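Side-chain contacts in esterase (uncultured bacterium pCosCE1, PDB 7ATL), which hydrolyses carboxylic esters as a family VIII carboxylesterase and also shows promiscuous acyltransferase activity: residues M76-Q81 against A180-V185; A186-P189 against N195-V198. All blocks are in the same frame, centred on the assembly; numbering follows the deposited sequence.

Overall arrangement
From the N terminus, helix 67-80 is reached first and supplies residues 76-81 of contact 1; after 98 intervening residues, mostly loop with some helix, segment 180-185 of helix 174-186 supplies the second half and closes this long excursion. Contact 2 opens only after contact 1 has closed, so the two stand in series, neither nested nor crossed. It closes a short connection, the turn 186-189 against helix 190-199. With centres about 9 Å apart, the contacts adjoin: Met-78 packs on Trp-197, and Arg-77 probably hydrogen-bonds the carbonyl of Trp-197. Three helices, one distant in sequence and two consecutive, are thereby tied together.

Contact 1 of 2, residues M76-Q81 against A180-V185; sequences MRMIEQ and AVLEQV
Met-78 and Val-185 bring helix 67-80 and helix 174-186 to their nearest approach within 76-81 and 180-185, their CA atoms 8.2 Å apart. Met-78 spans this separation with its side chain. Its CG lies beside the backbone N (chi1 -89°), roughly anti to the carbonyl carbon, and the chain then runs fully extended, carrying the sulfur across to the other helix. There SD meets two branched residues about one turn apart: it lies 3.7 Å from CG of Leu-182 and 3.8 Å from CG1 of Val-185. The methionine crosses the leucine at a slant, whereas it and the valine run past each other in opposite directions. The terminal methyl reaches further, to the backbone, with Met-78 CE 3.7 Å from the carbonyl O of Leu-182. Val-193 of helix 190-199 also touches Met-78, so three helices of this beta-lactamase-type fold share the one thioether. Nearby, Arg-77 hydrogen-bonds the carbonyl of Ile-288 through its NE. No hydrogen bond passes between 76-81 and 180-185; the union is apolar, resting on dispersion around a polarisable sulfur, with Met-78 and Leu-182 both buried in the fold, a burial to which this contact contributes.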
loop_
_atom_site.group_PDB
_atom_site.type_symbol
_atom_site.label_atom_id
_atom_site.label_comp_id
_atom_site.label_asym_id
_atom_site.label_seq_id
_atom_site.Cartn_x
_atom_site.Cartn_y
_atom_site.Cartn_z
ATOM N N MET A 76 12.450 3.779 -7.478
ATOM C CA MET A 76 12.800 5.196 -7.715
ATOM C C MET A 76 14.270 5.424 -7.348
ATOM O O MET A 76 14.967 6.219 -8.040
ATOM C CB MET A 76 11.914 6.131 -6.907
ATOM C CG MET A 76 10.496 6.204 -7.421
ATOM S SD MET A 76 10.299 6.373 -9.195
ATOM C CE MET A 76 11.227 7.878 -9.480
ATOM N N ARG A 77 14.758 4.727 -6.338
ATOM C CA ARG A 77 16.194 4.804 -5.981
ATOM C C ARG A 77 17.024 4.198 -7.114
ATOM O O ARG A 77 18.075 4.779 -7.453
ATOM C CB ARG A 77 16.470 4.147 -4.628
ATOM C CG ARG A 77 15.927 4.957 -3.467
ATOM C CD ARG A 77 16.545 4.497 -2.173
ATOM N NE ARG A 77 17.887 5.026 -2.097
ATOM C CZ ARG A 77 18.986 4.324 -1.867
ATOM N NH1 ARG A 77 18.928 3.022 -1.634
ATOM N NH2 ARG A 77 20.149 4.946 -1.862
ATOM N N MET A 78 16.584 3.078 -7.677
ATOM C CA MET A 78 17.365 2.365 -8.720
ATOM C C MET A 78 17.391 3.277 -9.944
ATOM O O MET A 78 18.404 3.320 -10.654
ATOM C CB MET A 78 16.742 1.012 -9.069
ATOM C CG MET A 78 17.243 -0.111 -8.204
ATOM S SD MET A 78 16.274 -1.606 -8.470
ATOM C CE MET A 78 17.107 -2.758 -7.382
ATOM N N ILE A 79 16.297 3.998 -10.149
ATOM C CA ILE A 79 16.125 4.929 -11.296
ATOM C C ILE A 79 17.039 6.146 -11.099
ATOM O O ILE A 79 17.680 6.560 -12.078
ATOM C CB ILE A 79 14.638 5.289 -11.443
ATOM C CG1 ILE A 79 13.879 4.164 -12.150
ATOM C CG2 ILE A 79 14.472 6.622 -12.145
ATOM C CD1 ILE A 79 12.397 4.147 -11.890
ATOM N N GLU A 80 17.118 6.684 -9.884
ATOM C CA GLU A 80 18.055 7.790 -9.547
ATOM C C GLU A 80 19.469 7.400 -9.953
ATOM O O GLU A 80 20.151 8.213 -10.578
ATOM C CB GLU A 80 18.045 8.080 -8.055
ATOM C CG GLU A 80 17.109 9.193 -7.693
ATOM C CD GLU A 80 17.234 9.579 -6.234
ATOM O OE1 GLU A 80 17.892 8.829 -5.429
ATOM O OE2 GLU A 80 16.637 10.600 -5.906
ATOM N N GLN A 81 19.873 6.182 -9.631
ATOM C CA GLN A 81 21.232 5.666 -9.934
ATOM C C GLN A 81 21.351 5.229 -11.398
ATOM O O GLN A 81 22.400 4.702 -11.776
ATOM C CB GLN A 81 21.516 4.434 -9.079
ATOM C CG GLN A 81 20.984 4.554 -7.663
ATOM C CD GLN A 81 22.106 4.667 -6.682
ATOM O OE1 GLN A 81 23.265 4.618 -7.068
ATOM N NE2 GLN A 81 21.752 4.814 -5.419
ATOM N N ALA A 180 9.618 -8.132 -9.400
ATOM C CA ALA A 180 10.389 -9.081 -10.227
ATOM C C ALA A 180 11.364 -8.300 -11.116
ATOM O O ALA A 180 12.523 -8.708 -11.240
ATOM C CB ALA A 180 9.453 -9.961 -11.016
ATOM N N VAL A 181 10.943 -7.188 -11.698
ATOM C CA VAL A 181 11.906 -6.353 -12.467
ATOM C C VAL A 181 13.075 -5.980 -11.546
ATOM O O VAL A 181 14.236 -6.150 -11.950
ATOM C CB VAL A 181 11.262 -5.088 -13.056
ATOM C CG1 VAL A 181 12.330 -4.122 -13.557
ATOM C CG2 VAL A 181 10.264 -5.424 -14.147
ATOM N N LEU A 182 12.786 -5.479 -10.355
ATOM C CA LEU A 182 13.835 -5.035 -9.404
ATOM C C LEU A 182 14.830 -6.176 -9.111
ATOM O O LEU A 182 16.052 -5.894 -9.018
ATOM C CB LEU A 182 13.130 -4.546 -8.138
ATOM C CG LEU A 182 12.929 -3.043 -8.021
ATOM C CD1 LEU A 182 12.470 -2.419 -9.323
ATOM C CD2 LEU A 182 11.976 -2.724 -6.897
ATOM N N GLU A 183 14.354 -7.421 -8.985
ATOM C CA GLU A 183 15.222 -8.629 -8.819
ATOM C C GLU A 183 16.217 -8.716 -9.984
ATOM O O GLU A 183 17.410 -8.948 -9.744
ATOM C CB GLU A 183 14.416 -9.931 -8.778
ATOM C CG GLU A 183 13.561 -10.086 -7.541
ATOM C CD GLU A 183 12.807 -11.405 -7.451
ATOM O OE1 GLU A 183 12.445 -11.965 -8.537
ATOM O OE2 GLU A 183 12.573 -11.869 -6.284
ATOM N N GLN A 184 15.755 -8.539 -11.212
ATOM C CA GLN A 184 16.644 -8.649 -12.389
ATOM C C GLN A 184 17.645 -7.494 -12.391
ATOM O O GLN A 184 18.810 -7.745 -12.724
ATOM C CB GLN A 184 15.830 -8.688 -13.676
ATOM C CG GLN A 184 14.901 -9.886 -13.759
ATOM C CD GLN A 184 15.610 -11.187 -13.493
ATOM O OE1 GLN A 184 15.160 -12.004 -12.706
ATOM N NE2 GLN A 184 16.750 -11.373 -14.115
ATOM N N VAL A 185 17.235 -6.287 -12.004
ATOM C CA VAL A 185 18.153 -5.104 -11.982
ATOM C C VAL A 185 19.285 -5.347 -10.966
ATOM O O VAL A 185 20.458 -5.113 -11.331
ATOM C CB VAL A 185 17.403 -3.793 -11.677
ATOM C CG1 VAL A 185 18.363 -2.626 -11.515
ATOM C CG2 VAL A 185 16.328 -3.481 -12.710
#

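Contact 2 of 2, residues A186-P189 against N195-V198; sequences AGEP and NHWV
Glu-188 and His-196 meet through a histidine-carboxylate hydrogen bond. ND1 of His-196 donates to OE1 of Glu-188 over 2.8 Å, and OE1 receives it on its syn lone pair, the side facing the other carboxylate oxygen. The bond is moderately bent, 148° at the hydrogen, partly because the acceptor, though at the ring edge, is tilted 22° out of the imidazole plane. The carboxylate and ring planes are 31° apart, and the second oxygen also comes close to the ring: OE2 of Glu-188 is 3.2 Å from CE1 of His-196. A carboxylate so placed would be expected to stabilise a positive charge on the imidazole, which lies at the surface.

Beside this polar pair is a looser van der Waals touch, where CB of Ala-186 approaches NE1 of Trp-197 obliquely at 4.1 Å. Trp-197 follows His-196 in sequence, and the CB of each is directed toward 186-189.

The motif is a short loop joining two consecutive helices: helix 174-186 ends at Ala-186, Gly-187 leaves helical geometry with positive phi, and Pro-189 occupies the N-cap position of helix 190-199. The new helix folds back along the turn, so its second half, with a wider pi-type turn at 195-198, faces the residues that precede it. Glu-188 bridges the gap by an extended chain whose CG lies between its backbone N and carbonyl carbon (chi1 59°).

Further out, Val-193 touches the side chains of both Ala-186 and Glu-188, while Glu-183 of the preceding helix hydrogen-bonds N of Leu-190 through OE2. Gln-81 and Lys-83 pack on the side chain of Trp-197.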
loop_
_atom_site.group_PDB
_atom_site.type_symbol
_atom_site.label_atom_id
_atom_site.label_comp_id
_atom_site.label_asym_id
_atom_site.label_seq_id
_atom_site.Cartn_x
_atom_site.Cartn_y
_atom_site.Cartn_z
ATOM N N ALA A 186 18.961 -5.825 -9.753
ATOM C CA ALA A 186 19.931 -5.968 -8.632
ATOM C C ALA A 186 20.610 -7.344 -8.609
ATOM O O ALA A 186 21.629 -7.444 -7.956
ATOM C CB ALA A 186 19.254 -5.701 -7.317
ATOM N N GLY A 187 20.063 -8.360 -9.282
ATOM C CA GLY A 187 20.614 -9.730 -9.335
ATOM C C GLY A 187 20.413 -10.463 -8.018
ATOM O O GLY A 187 21.263 -11.292 -7.660
ATOM N N GLU A 188 19.324 -10.192 -7.303
ATOM C CA GLU A 188 19.020 -10.896 -6.032
ATOM C C GLU A 188 17.508 -10.886 -5.808
ATOM O O GLU A 188 16.797 -10.084 -6.398
ATOM C CB GLU A 188 19.805 -10.276 -4.872
ATOM C CG GLU A 188 19.528 -8.802 -4.650
ATOM C CD GLU A 188 20.296 -8.141 -3.511
ATOM O OE1 GLU A 188 20.111 -6.921 -3.296
ATOM O OE2 GLU A 188 21.071 -8.841 -2.836
ATOM N N PRO A 189 16.971 -11.801 -4.968
ATOM C CA PRO A 189 15.535 -11.872 -4.716
ATOM C C PRO A 189 15.002 -10.609 -4.036
ATOM O O PRO A 189 15.761 -9.942 -3.384
ATOM C CB PRO A 189 15.396 -13.096 -3.790
ATOM C CG PRO A 189 16.635 -13.924 -4.076
ATOM C CD PRO A 189 17.707 -12.869 -4.260
ATOM N N ASN A 195 15.833 -4.992 1.428
ATOM C CA ASN A 195 16.719 -4.817 2.605
ATOM C C ASN A 195 17.844 -3.847 2.207
ATOM O O ASN A 195 18.000 -2.815 2.889
ATOM C CB ASN A 195 17.209 -6.145 3.186
ATOM C CG ASN A 195 18.033 -5.923 4.438
ATOM O OD1 ASN A 195 17.582 -5.296 5.398
ATOM N ND2 ASN A 195 19.270 -6.376 4.414
ATOM N N HIS A 196 18.524 -4.129 1.096
ATOM C CA HIS A 196 19.666 -3.343 0.556
ATOM C C HIS A 196 19.222 -1.957 0.086
ATOM O O HIS A 196 19.963 -1.005 0.375
ATOM C CB HIS A 196 20.402 -4.104 -0.552
ATOM C CG HIS A 196 21.075 -5.335 -0.054
ATOM N ND1 HIS A 196 21.414 -6.380 -0.886
ATOM C CD2 HIS A 196 21.444 -5.705 1.194
ATOM C CE1 HIS A 196 21.984 -7.336 -0.180
ATOM N NE2 HIS A 196 22.019 -6.940 1.097
ATOM N N TRP A 197 18.060 -1.823 -0.557
ATOM C CA TRP A 197 17.665 -0.561 -1.249
ATOM C C TRP A 197 16.797 0.322 -0.364
ATOM O O TRP A 197 16.795 1.519 -0.611
ATOM C CB TRP A 197 17.005 -0.843 -2.599
ATOM C CG TRP A 197 18.027 -1.267 -3.595
ATOM C CD1 TRP A 197 18.528 -2.517 -3.755
ATOM C CD2 TRP A 197 18.751 -0.423 -4.496
ATOM N NE1 TRP A 197 19.460 -2.523 -4.752
ATOM C CE2 TRP A 197 19.636 -1.246 -5.209
ATOM C CE3 TRP A 197 18.709 0.939 -4.802
ATOM C CZ2 TRP A 197 20.498 -0.756 -6.179
ATOM C CZ3 TRP A 197 19.540 1.431 -5.783
ATOM C CH2 TRP A 197 20.420 0.585 -6.464
ATOM N N VAL A 198 16.124 -0.231 0.639
ATOM C CA VAL A 198 15.214 0.579 1.498
ATOM C C VAL A 198 15.544 0.382 2.983
ATOM O O VAL A 198 15.899 1.382 3.623
ATOM C CB VAL A 198 13.740 0.297 1.148
ATOM C CG1 VAL A 198 12.771 1.082 2.023
ATOM C CG2 VAL A 198 13.476 0.601 -0.321
#